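Local coordinates for sulfur oxygenase/reductase (Halothiobacillus neapolitanus, PDB 6QPA), which probably catalyses the oxygen-dependent disproportionation of elemental sulfur at a mononuclear iron site, at residues Q157-V161 against H256-P262; H171-F175 against G285-L290; A179-E184 against G195-M199; Q201-A206 against P243-Q248. Residues are numbered along the deposited sequence.

Contact 1 of 4, residues Q157-V161 against H256-P262; sequences QRTVV and HIEWESP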
# COMPACT_ATOMS: atom_id res chain seq x y z
N GLN A 157 28.14 -39.08 -7.63
CA GLN A 157 28.44 -37.76 -8.20
C GLN A 157 28.79 -37.88 -9.68
O GLN A 157 29.84 -37.41 -10.14
CB GLN A 157 29.60 -37.07 -7.47
CG GLN A 157 29.29 -36.48 -6.10
CD GLN A 157 30.55 -35.95 -5.37
OE1 GLN A 157 31.60 -35.69 -6.00
NE2 GLN A 157 30.45 -35.78 -4.05
N ARG A 158 27.94 -38.53 -10.46
CA ARG A 158 28.14 -38.63 -11.90
C ARG A 158 26.80 -38.97 -12.53
O ARG A 158 25.78 -39.06 -11.84
CB ARG A 158 29.24 -39.64 -12.26
CG ARG A 158 28.88 -41.11 -12.00
CD ARG A 158 30.09 -42.01 -11.88
NE ARG A 158 29.66 -43.41 -11.75
CZ ARG A 158 29.20 -43.94 -10.62
NH1 ARG A 158 29.14 -43.21 -9.50
NH2 ARG A 158 28.81 -45.21 -10.61
N THR A 159 26.80 -39.16 -13.84
CA THR A 159 25.58 -39.41 -14.58
C THR A 159 25.60 -40.85 -15.09
O THR A 159 26.62 -41.34 -15.57
CB THR A 159 25.45 -38.42 -15.75
OG1 THR A 159 25.28 -37.11 -15.22
CG2 THR A 159 24.24 -38.79 -16.66
N VAL A 160 24.48 -41.54 -14.92
CA VAL A 160 24.30 -42.87 -15.50
C VAL A 160 23.22 -42.77 -16.56
O VAL A 160 22.14 -42.23 -16.33
CB VAL A 160 23.98 -43.93 -14.44
CG1 VAL A 160 23.67 -45.29 -15.11
CG2 VAL A 160 25.16 -44.08 -13.47
N VAL A 161 23.54 -43.28 -17.74
CA VAL A 161 22.62 -43.30 -18.86
C VAL A 161 22.32 -44.75 -19.20
O VAL A 161 23.23 -45.59 -19.17
CB VAL A 161 23.27 -42.54 -20.04
CG1 VAL A 161 22.77 -43.03 -21.31
CG2 VAL A 161 23.03 -41.04 -19.88
N HIS A 256 24.37 -49.62 -20.36
CA HIS A 256 24.62 -48.77 -19.20
C HIS A 256 25.91 -48.00 -19.44
O HIS A 256 26.96 -48.61 -19.65
CB HIS A 256 24.69 -49.66 -17.96
CG HIS A 256 25.19 -49.00 -16.71
ND1 HIS A 256 24.44 -48.94 -15.55
CD2 HIS A 256 26.39 -48.45 -16.40
CE1 HIS A 256 25.14 -48.36 -14.60
NE2 HIS A 256 26.33 -48.06 -15.08
N ILE A 257 25.83 -46.67 -19.49
CA ILE A 257 27.01 -45.84 -19.74
C ILE A 257 27.11 -44.77 -18.66
O ILE A 257 26.16 -44.02 -18.43
CB ILE A 257 26.99 -45.18 -21.13
CG1 ILE A 257 26.54 -46.18 -22.20
CG2 ILE A 257 28.37 -44.62 -21.44
CD1 ILE A 257 26.35 -45.56 -23.55
N GLU A 258 28.29 -44.65 -18.06
CA GLU A 258 28.54 -43.66 -17.04
C GLU A 258 29.36 -42.52 -17.63
O GLU A 258 30.25 -42.74 -18.46
CB GLU A 258 29.25 -44.27 -15.83
CG GLU A 258 28.49 -45.48 -15.34
CD GLU A 258 28.88 -45.97 -13.96
OE1 GLU A 258 28.11 -46.79 -13.44
OE2 GLU A 258 29.91 -45.56 -13.39
N TRP A 259 29.01 -41.31 -17.23
CA TRP A 259 29.59 -40.08 -17.76
C TRP A 259 29.87 -39.13 -16.61
O TRP A 259 29.21 -39.18 -15.56
CB TRP A 259 28.64 -39.40 -18.76
CG TRP A 259 28.31 -40.21 -19.97
CD1 TRP A 259 27.25 -41.05 -20.12
CD2 TRP A 259 29.02 -40.23 -21.21
NE1 TRP A 259 27.25 -41.60 -21.38
CE2 TRP A 259 28.33 -41.12 -22.07
CE3 TRP A 259 30.19 -39.62 -21.67
CZ2 TRP A 259 28.77 -41.39 -23.38
CZ3 TRP A 259 30.62 -39.88 -22.99
CH2 TRP A 259 29.90 -40.76 -23.82
N GLU A 260 30.80 -38.21 -16.84
CA GLU A 260 31.16 -37.24 -15.82
C GLU A 260 29.97 -36.40 -15.37
O GLU A 260 29.84 -36.08 -14.19
CB GLU A 260 32.27 -36.32 -16.32
CG GLU A 260 32.61 -35.20 -15.33
CD GLU A 260 33.87 -34.42 -15.69
OE1 GLU A 260 33.82 -33.19 -15.65
OE2 GLU A 260 34.91 -35.05 -15.99
N SER A 261 29.09 -36.04 -16.31
CA SER A 261 28.03 -35.07 -16.06
C SER A 261 26.95 -35.27 -17.12
O SER A 261 27.18 -35.94 -18.12
CB SER A 261 28.56 -33.63 -16.10
OG SER A 261 28.81 -33.25 -17.45
N PRO A 262 25.76 -34.68 -16.93
CA PRO A 262 24.75 -34.79 -18.00
C PRO A 262 25.21 -34.18 -19.32
O PRO A 262 24.90 -34.72 -20.39
CB PRO A 262 23.52 -34.08 -17.41
CG PRO A 262 23.72 -34.22 -15.90
CD PRO A 262 25.21 -34.06 -15.71
O HOH W 1 31.60 -36.96 -12.26

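Contact 2 of 4, residues H171-F175 against G285-L290; sequences HEKAF and GVLAHL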
# COMPACT_ATOMS: atom_id res chain seq x y z
N HIS A 171 19.67 -61.64 -34.17
CA HIS A 171 20.72 -60.64 -34.29
C HIS A 171 21.46 -60.39 -32.97
O HIS A 171 22.26 -59.46 -32.89
CB HIS A 171 20.14 -59.33 -34.81
CG HIS A 171 19.64 -59.41 -36.21
ND1 HIS A 171 20.03 -58.52 -37.19
CD2 HIS A 171 18.79 -60.29 -36.81
CE1 HIS A 171 19.43 -58.83 -38.33
NE2 HIS A 171 18.68 -59.90 -38.13
N GLU A 172 21.20 -61.20 -31.94
CA GLU A 172 21.72 -60.90 -30.61
C GLU A 172 23.24 -60.83 -30.62
O GLU A 172 23.84 -59.86 -30.12
CB GLU A 172 21.23 -61.95 -29.61
CG GLU A 172 19.79 -61.74 -29.12
CD GLU A 172 18.76 -62.42 -30.04
OE1 GLU A 172 19.16 -62.92 -31.11
OE2 GLU A 172 17.55 -62.47 -29.68
N LYS A 173 23.89 -61.82 -31.21
CA LYS A 173 25.35 -61.87 -31.18
C LYS A 173 25.96 -60.71 -31.95
O LYS A 173 26.95 -60.12 -31.50
CB LYS A 173 25.84 -63.21 -31.75
CG LYS A 173 27.35 -63.35 -31.75
CD LYS A 173 27.81 -64.64 -32.41
CE LYS A 173 29.34 -64.74 -32.38
NZ LYS A 173 29.86 -65.99 -32.99
N ALA A 174 25.40 -60.39 -33.12
CA ALA A 174 25.88 -59.25 -33.89
C ALA A 174 25.70 -57.95 -33.13
O ALA A 174 26.58 -57.08 -33.16
CB ALA A 174 25.18 -59.20 -35.26
N PHE A 175 24.56 -57.78 -32.46
CA PHE A 175 24.34 -56.59 -31.64
C PHE A 175 25.40 -56.49 -30.55
O PHE A 175 25.97 -55.42 -30.31
CB PHE A 175 22.95 -56.61 -31.00
CG PHE A 175 22.77 -55.56 -29.93
CD1 PHE A 175 22.35 -54.27 -30.26
CD2 PHE A 175 23.07 -55.85 -28.61
CE1 PHE A 175 22.22 -53.29 -29.28
CE2 PHE A 175 22.95 -54.87 -27.62
CZ PHE A 175 22.51 -53.60 -27.94
N GLY A 285 26.67 -51.90 -36.61
CA GLY A 285 26.79 -52.85 -35.53
C GLY A 285 25.66 -52.80 -34.52
O GLY A 285 25.46 -53.78 -33.80
N VAL A 286 24.91 -51.69 -34.45
CA VAL A 286 23.85 -51.57 -33.45
C VAL A 286 22.51 -51.28 -34.13
O VAL A 286 21.58 -52.09 -34.04
CB VAL A 286 24.17 -50.48 -32.40
CG1 VAL A 286 22.97 -50.29 -31.45
CG2 VAL A 286 25.43 -50.85 -31.62
N LEU A 287 22.41 -50.15 -34.83
CA LEU A 287 21.11 -49.74 -35.36
C LEU A 287 20.52 -50.76 -36.33
O LEU A 287 19.29 -50.91 -36.40
CB LEU A 287 21.21 -48.37 -36.04
CG LEU A 287 21.52 -47.15 -35.14
CD1 LEU A 287 21.42 -45.84 -35.91
CD2 LEU A 287 20.60 -47.10 -33.93
N ALA A 288 21.37 -51.44 -37.10
CA ALA A 288 20.93 -52.42 -38.08
C ALA A 288 20.28 -53.64 -37.47
O ALA A 288 19.65 -54.41 -38.20
CB ALA A 288 22.12 -52.87 -38.95
N HIS A 289 20.39 -53.85 -36.16
CA HIS A 289 19.92 -55.09 -35.55
C HIS A 289 18.74 -54.89 -34.62
O HIS A 289 18.37 -55.83 -33.90
CB HIS A 289 21.07 -55.77 -34.82
CG HIS A 289 22.26 -55.99 -35.70
ND1 HIS A 289 22.18 -56.72 -36.87
CD2 HIS A 289 23.55 -55.60 -35.59
CE1 HIS A 289 23.37 -56.76 -37.44
NE2 HIS A 289 24.21 -56.08 -36.69
N LEU A 290 18.13 -53.72 -34.62
CA LEU A 290 17.14 -53.34 -33.63
C LEU A 290 15.73 -53.44 -34.17
O LEU A 290 15.45 -53.02 -35.30
CB LEU A 290 17.38 -51.92 -33.14
CG LEU A 290 18.73 -51.64 -32.50
CD1 LEU A 290 18.73 -50.18 -32.00
CD2 LEU A 290 18.97 -52.63 -31.36

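Contact 3 of 4, residues A179-E184 against G195-M199; sequences ATETLE and GWMIM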
# COMPACT_ATOMS: atom_id res chain seq x y z
N ALA A 179 27.68 -53.31 -30.37
CA ALA A 179 27.61 -52.45 -29.20
C ALA A 179 28.96 -52.39 -28.49
O ALA A 179 29.41 -51.31 -28.08
CB ALA A 179 26.53 -52.94 -28.24
N THR A 180 29.62 -53.55 -28.36
CA THR A 180 30.94 -53.58 -27.77
C THR A 180 31.90 -52.68 -28.53
O THR A 180 32.63 -51.88 -27.93
CB THR A 180 31.47 -55.01 -27.75
OG1 THR A 180 30.68 -55.81 -26.86
CG2 THR A 180 32.93 -55.04 -27.33
N GLU A 181 31.92 -52.79 -29.86
CA GLU A 181 32.84 -51.96 -30.63
C GLU A 181 32.51 -50.47 -30.48
O GLU A 181 33.41 -49.64 -30.33
CB GLU A 181 32.84 -52.38 -32.11
CG GLU A 181 33.92 -51.65 -32.91
CD GLU A 181 34.02 -52.07 -34.38
OE1 GLU A 181 33.25 -52.96 -34.83
OE2 GLU A 181 34.88 -51.48 -35.07
N THR A 182 31.21 -50.13 -30.49
CA THR A 182 30.79 -48.74 -30.30
C THR A 182 31.29 -48.19 -28.97
O THR A 182 31.86 -47.09 -28.91
CB THR A 182 29.26 -48.64 -30.34
OG1 THR A 182 28.75 -49.15 -31.57
CG2 THR A 182 28.81 -47.16 -30.19
N LEU A 183 31.08 -48.95 -27.90
CA LEU A 183 31.37 -48.48 -26.55
C LEU A 183 32.87 -48.38 -26.30
O LEU A 183 33.34 -47.45 -25.62
CB LEU A 183 30.71 -49.41 -25.53
CG LEU A 183 29.18 -49.32 -25.52
CD1 LEU A 183 28.52 -50.50 -24.83
CD2 LEU A 183 28.76 -47.97 -24.85
N GLU A 184 33.64 -49.32 -26.84
CA GLU A 184 35.09 -49.25 -26.73
C GLU A 184 35.64 -48.03 -27.46
O GLU A 184 36.61 -47.41 -27.00
CB GLU A 184 35.71 -50.53 -27.29
CG GLU A 184 35.46 -51.71 -26.37
CD GLU A 184 36.03 -53.01 -26.90
OE1 GLU A 184 36.27 -53.11 -28.12
OE2 GLU A 184 36.24 -53.94 -26.09
N GLY A 195 32.58 -45.20 -18.06
CA GLY A 195 32.54 -46.65 -18.16
C GLY A 195 31.26 -47.12 -18.80
O GLY A 195 30.38 -46.33 -19.14
N TRP A 196 31.17 -48.44 -18.99
CA TRP A 196 29.99 -48.96 -19.66
C TRP A 196 29.78 -50.43 -19.32
O TRP A 196 30.69 -51.13 -18.87
CB TRP A 196 30.07 -48.77 -21.18
CG TRP A 196 31.27 -49.42 -21.81
CD1 TRP A 196 32.47 -48.84 -22.11
CD2 TRP A 196 31.38 -50.80 -22.22
NE1 TRP A 196 33.32 -49.76 -22.70
CE2 TRP A 196 32.67 -50.97 -22.78
CE3 TRP A 196 30.50 -51.89 -22.20
CZ2 TRP A 196 33.10 -52.19 -23.29
CZ3 TRP A 196 30.94 -53.12 -22.70
CH2 TRP A 196 32.23 -53.26 -23.25
N MET A 197 28.59 -50.90 -19.63
CA MET A 197 28.19 -52.28 -19.38
C MET A 197 27.05 -52.62 -20.34
O MET A 197 26.17 -51.79 -20.57
CB MET A 197 27.77 -52.42 -17.90
CG MET A 197 27.17 -53.71 -17.45
SD MET A 197 27.09 -53.76 -15.62
CE MET A 197 25.98 -52.39 -15.27
N ILE A 198 27.11 -53.81 -20.93
CA ILE A 198 26.05 -54.31 -21.80
C ILE A 198 25.27 -55.36 -21.02
O ILE A 198 25.84 -56.38 -20.60
CB ILE A 198 26.62 -54.92 -23.09
CG1 ILE A 198 27.34 -53.85 -23.92
CG2 ILE A 198 25.48 -55.60 -23.89
CD1 ILE A 198 28.18 -54.41 -25.03
N MET A 199 23.98 -55.15 -20.85
CA MET A 199 23.15 -56.03 -20.03
C MET A 199 22.05 -56.62 -20.89
O MET A 199 21.31 -55.87 -21.54
CB MET A 199 22.55 -55.28 -18.85
CG MET A 199 23.58 -54.68 -17.92
SD MET A 199 22.82 -53.84 -16.48
CE MET A 199 22.06 -52.45 -17.28

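Contact 4 of 4, residues Q201-A206 against P243-Q248; sequences QFGVSA and PPIPGQ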
# COMPACT_ATOMS: atom_id res chain seq x y z
N GLN A 201 18.58 -58.94 -20.94
CA GLN A 201 17.51 -59.49 -20.12
C GLN A 201 17.29 -60.96 -20.47
O GLN A 201 17.10 -61.30 -21.63
CB GLN A 201 16.21 -58.71 -20.34
CG GLN A 201 15.06 -59.34 -19.53
CD GLN A 201 13.68 -58.76 -19.82
OE1 GLN A 201 12.69 -59.50 -19.78
NE2 GLN A 201 13.60 -57.45 -20.10
N PHE A 202 17.30 -61.84 -19.45
CA PHE A 202 17.05 -63.26 -19.68
C PHE A 202 15.94 -63.82 -18.80
O PHE A 202 15.68 -65.02 -18.86
CB PHE A 202 18.34 -64.11 -19.50
CG PHE A 202 18.86 -64.15 -18.08
CD1 PHE A 202 19.70 -63.15 -17.59
CD2 PHE A 202 18.51 -65.19 -17.23
CE1 PHE A 202 20.18 -63.19 -16.28
CE2 PHE A 202 18.99 -65.24 -15.91
CZ PHE A 202 19.82 -64.23 -15.43
N GLY A 203 15.26 -62.99 -18.01
CA GLY A 203 14.16 -63.47 -17.20
C GLY A 203 13.67 -62.36 -16.29
O GLY A 203 14.25 -61.26 -16.26
N VAL A 204 12.60 -62.67 -15.54
CA VAL A 204 11.97 -61.71 -14.63
C VAL A 204 11.66 -62.39 -13.31
O VAL A 204 11.25 -63.55 -13.28
CB VAL A 204 10.68 -61.10 -15.22
CG1 VAL A 204 10.06 -60.09 -14.24
CG2 VAL A 204 10.99 -60.40 -16.55
N SER A 205 11.84 -61.66 -12.20
CA SER A 205 11.46 -62.17 -10.89
C SER A 205 9.98 -61.88 -10.66
O SER A 205 9.56 -60.72 -10.72
CB SER A 205 12.31 -61.56 -9.78
OG SER A 205 11.83 -61.98 -8.51
N ALA A 206 9.19 -62.92 -10.40
CA ALA A 206 7.78 -62.71 -10.15
C ALA A 206 7.58 -62.00 -8.81
O ALA A 206 6.87 -60.99 -8.72
CB ALA A 206 7.05 -64.05 -10.18
N PRO A 243 14.92 -67.68 -13.40
CA PRO A 243 13.79 -66.75 -13.33
C PRO A 243 12.49 -67.48 -13.64
O PRO A 243 12.45 -68.29 -14.57
CB PRO A 243 14.11 -65.71 -14.41
CG PRO A 243 15.64 -65.76 -14.53
CD PRO A 243 15.98 -67.21 -14.31
N PRO A 244 11.45 -67.28 -12.83
CA PRO A 244 10.16 -67.93 -13.15
C PRO A 244 9.55 -67.39 -14.42
O PRO A 244 8.99 -68.14 -15.23
CB PRO A 244 9.28 -67.58 -11.94
CG PRO A 244 10.15 -66.84 -10.97
CD PRO A 244 11.35 -66.37 -11.68
N ILE A 245 9.63 -66.08 -14.63
CA ILE A 245 9.01 -65.43 -15.78
C ILE A 245 10.06 -65.39 -16.88
O ILE A 245 11.20 -64.97 -16.63
CB ILE A 245 8.50 -64.03 -15.41
CG1 ILE A 245 7.41 -64.14 -14.34
CG2 ILE A 245 7.97 -63.28 -16.63
CD1 ILE A 245 7.04 -62.76 -13.76
N PRO A 246 9.75 -65.86 -18.09
CA PRO A 246 10.74 -65.83 -19.19
C PRO A 246 11.13 -64.41 -19.55
O PRO A 246 10.37 -63.46 -19.36
CB PRO A 246 10.00 -66.50 -20.35
CG PRO A 246 8.88 -67.27 -19.71
CD PRO A 246 8.50 -66.52 -18.48
N GLY A 247 12.34 -64.26 -20.09
CA GLY A 247 12.74 -62.98 -20.65
C GLY A 247 11.82 -62.58 -21.79
O GLY A 247 11.27 -63.42 -22.51
N GLN A 248 11.63 -61.28 -21.96
CA GLN A 248 10.77 -60.86 -23.05
C GLN A 248 11.44 -61.15 -24.39
O GLN A 248 12.67 -61.25 -24.49
CB GLN A 248 10.46 -59.38 -22.96
CG GLN A 248 11.65 -58.51 -23.36
CD GLN A 248 11.20 -57.11 -23.65
OE1 GLN A 248 10.74 -56.40 -22.75
NE2 GLN A 248 11.28 -56.71 -24.93
O HOH W 2 14.89 -59.99 -23.05
O HOH W 3 13.88 -66.60 -21.11

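Contact 1 of 4, residues Q157-V161 against H256-P262
This is an antiparallel strand pairing within the curled sheet of a dimeric alpha-beta barrel type fold. The start of strand 159-167 lies beside the end of strand 251-259, at 156° between directions and 4.7 Å between axes. Thr159 and Trp259 form a hydrogen-bonded pair, with Thr159 N to Trp259 O at 3.0 Å and Trp259 N to Thr159 O at 2.9 Å. Val161 and Ile257 form the next one, with Val161 N to Ile257 O and Ile257 N to Val161 O both at 2.8 Å. Val160 and Glu258 are the non-hydrogen-bonded pair between them. On their face, Arg158 NE meets Glu258 OE2 at 2.7 Å in a salt bridge. Glu258 OE1 also accepts from His256 NE2 at 2.7 Å, and Val160 CG1 sits over the His256 ring in a CH-pi contact. Arg309 is a further salt-bridge partner of Glu258. Beyond the strands, a water joins Gln157 O and Glu260 O, 2.8 Å from each. Ser261 is the N-cap of helix 262-269. That helix covers the face with Val161, Ile257 and Trp259, through Ala265 and Leu269. Strand 290-305 flanks strand 159-167, and strand 193-204 flanks strand 251-259.

Contact 2 of 4, residues H171-F175 against G285-L290
The first turn of helix 172-189 meets the end of helix 276-287 and the turn that follows it. His171 is the N-cap residue, and Phe175 N bonds to His171 O at 2.9 Å to close the first helical turn. Opposite, the helix loosens into a wider pi-type turn at 285-287. A type I beta turn from Leu287 to Leu290 then leads into the next strand, and His289 N bonds to Val286 O at 3.0 Å. The backbones come close at two places: the CA atoms of Phe175 and Val286 are 5.4 Å apart, and those of His171 and His289 are 5.7 Å apart.

The polar link is between two imidazoles. His171 ND1 and His289 ND1 share a hydrogen bond of 2.8 Å, and the rings meet rim to rim with their planes at 57°. The methyl of Ala174 lies over the face of the His289 ring in a CH-pi contact, with CB 3.8 Å from the ring centroid. Deeper in, Phe175 CE1 touches Val286 CG1 at 3.8 Å and Leu290 CD2 at 3.9 Å.

This is structural packing: it joins the start of helix 172-189 to the end of helix 276-287 and the following turn, over strand 159-167. Asn234 of a neighbouring subunit bonds to Leu287 O and Leu290 O. Phe175 and Leu290 also rest on Val167 of strand 159-167, and Phe175 meets the ring of Tyr253 on strand 251-259.

Contact 3 of 4, residues A179-E184 against G195-M199
Apolar packing holds helix 179-184 against strand 195-199, and no hydrogen bond crosses between them. Leu183 is central here, its CA-to-CB bond pointing at the strand. Its CD1 lies 3.6 Å from Trp196 CE3 and 3.7 Å from Ile198 CG1. Ile198 CD1 reaches back to the helix, 3.9 Å from Ala179 CB and 3.4 Å from Thr180 OG1. That hydroxyl is already bonded to Glu176 O one turn earlier, so it only packs on the isoleucine.

The two elements run almost antiparallel, at 173°, with their axes 9.6 Å apart. Helix 172-189 turns back into strand 193-204 and packs along it on one face of the sheet, as in the dimeric alpha-beta barrel clan.

The aromatic part is a CH-pi contact. Leu183 CB stands 3.6 Å from the centroid of the five-membered ring of Trp196, almost on the ring normal. Glu184 CG adds to this, 3.9 Å from Trp196 CZ2. Met197 points to the other side of the sheet, where it packs on Ile8 of strand 7-15.

Contact 4 of 4, residues Q201-A206 against P243-Q248
A short antiparallel pairing joins the end of strand 193-204 to the brief strand 245-246. Two backbone bonds define it. Val204 N donates to Ile245 O at 2.9 Å, and Ile245 N donates to Val204 O at 3.3 Å. Pro243, Pro244 and Pro246 have no amide hydrogen to give.

Side chains and waters take over further along. Gln201 OE1 accepts from Gln248 N at 3.0 Å, and Gln201 NE2 makes a weak bond to Gln252. One water donates to Gln201 O and to Gln248 O, 2.9 Å from each. At Gly247 another water replaces the direct bond: it accepts from Gly247 N at 3.0 Å and donates to Phe202 O at 3.3 Å, bridging a gap of 3.6 Å between Phe202 O and Gly247 N. Gln248 NE2 bonds to Pro250 O, and Ser205 OG to Glu89 and to Gly208 N.

Apolar contacts fill the rest. Val204 CB and Ile245 CB are 3.7 Å apart, Ile245 CD1 lies 3.8 Å from Ala206 CB, and Pro243 CG touches Phe202 CE2 at 3.7 Å. Pro243 packs against the backbone of Gly203, with Gly203 CA 3.6 Å from Pro243 CB; a side chain there would clash.

The side chain of Ser205 is about 6 Å from the bound iron ion. It touches His88 on helix 85-94. Strand 110-125, which carries the iron ligand Glu116, pairs with strand 193-204 alongside.

Contacts 1, 3 and 4 all reach the same sheet. Contacts 1 and 3 touch directly: His256 O lies 2.8 Å from Met197 N, and Glu258 N lies 2.9 Å from Gly195 O, both probable hydrogen bonds. Contacts 2 and 3 share helix 172-189, and Val286 CG2 packs 3.6 Å from Ala179 N; their centres are about 13 Å apart. Contacts 3 and 4 share strand 193-204, with centres about 23 Å apart. Contacts 1 and 4 lie on opposite sides of the chain's centre, about 27 Å between centres. Of the four, contact 4 borders the iron site, through Ser205. Contacts 2 and 4 both touch the same neighbouring subunit.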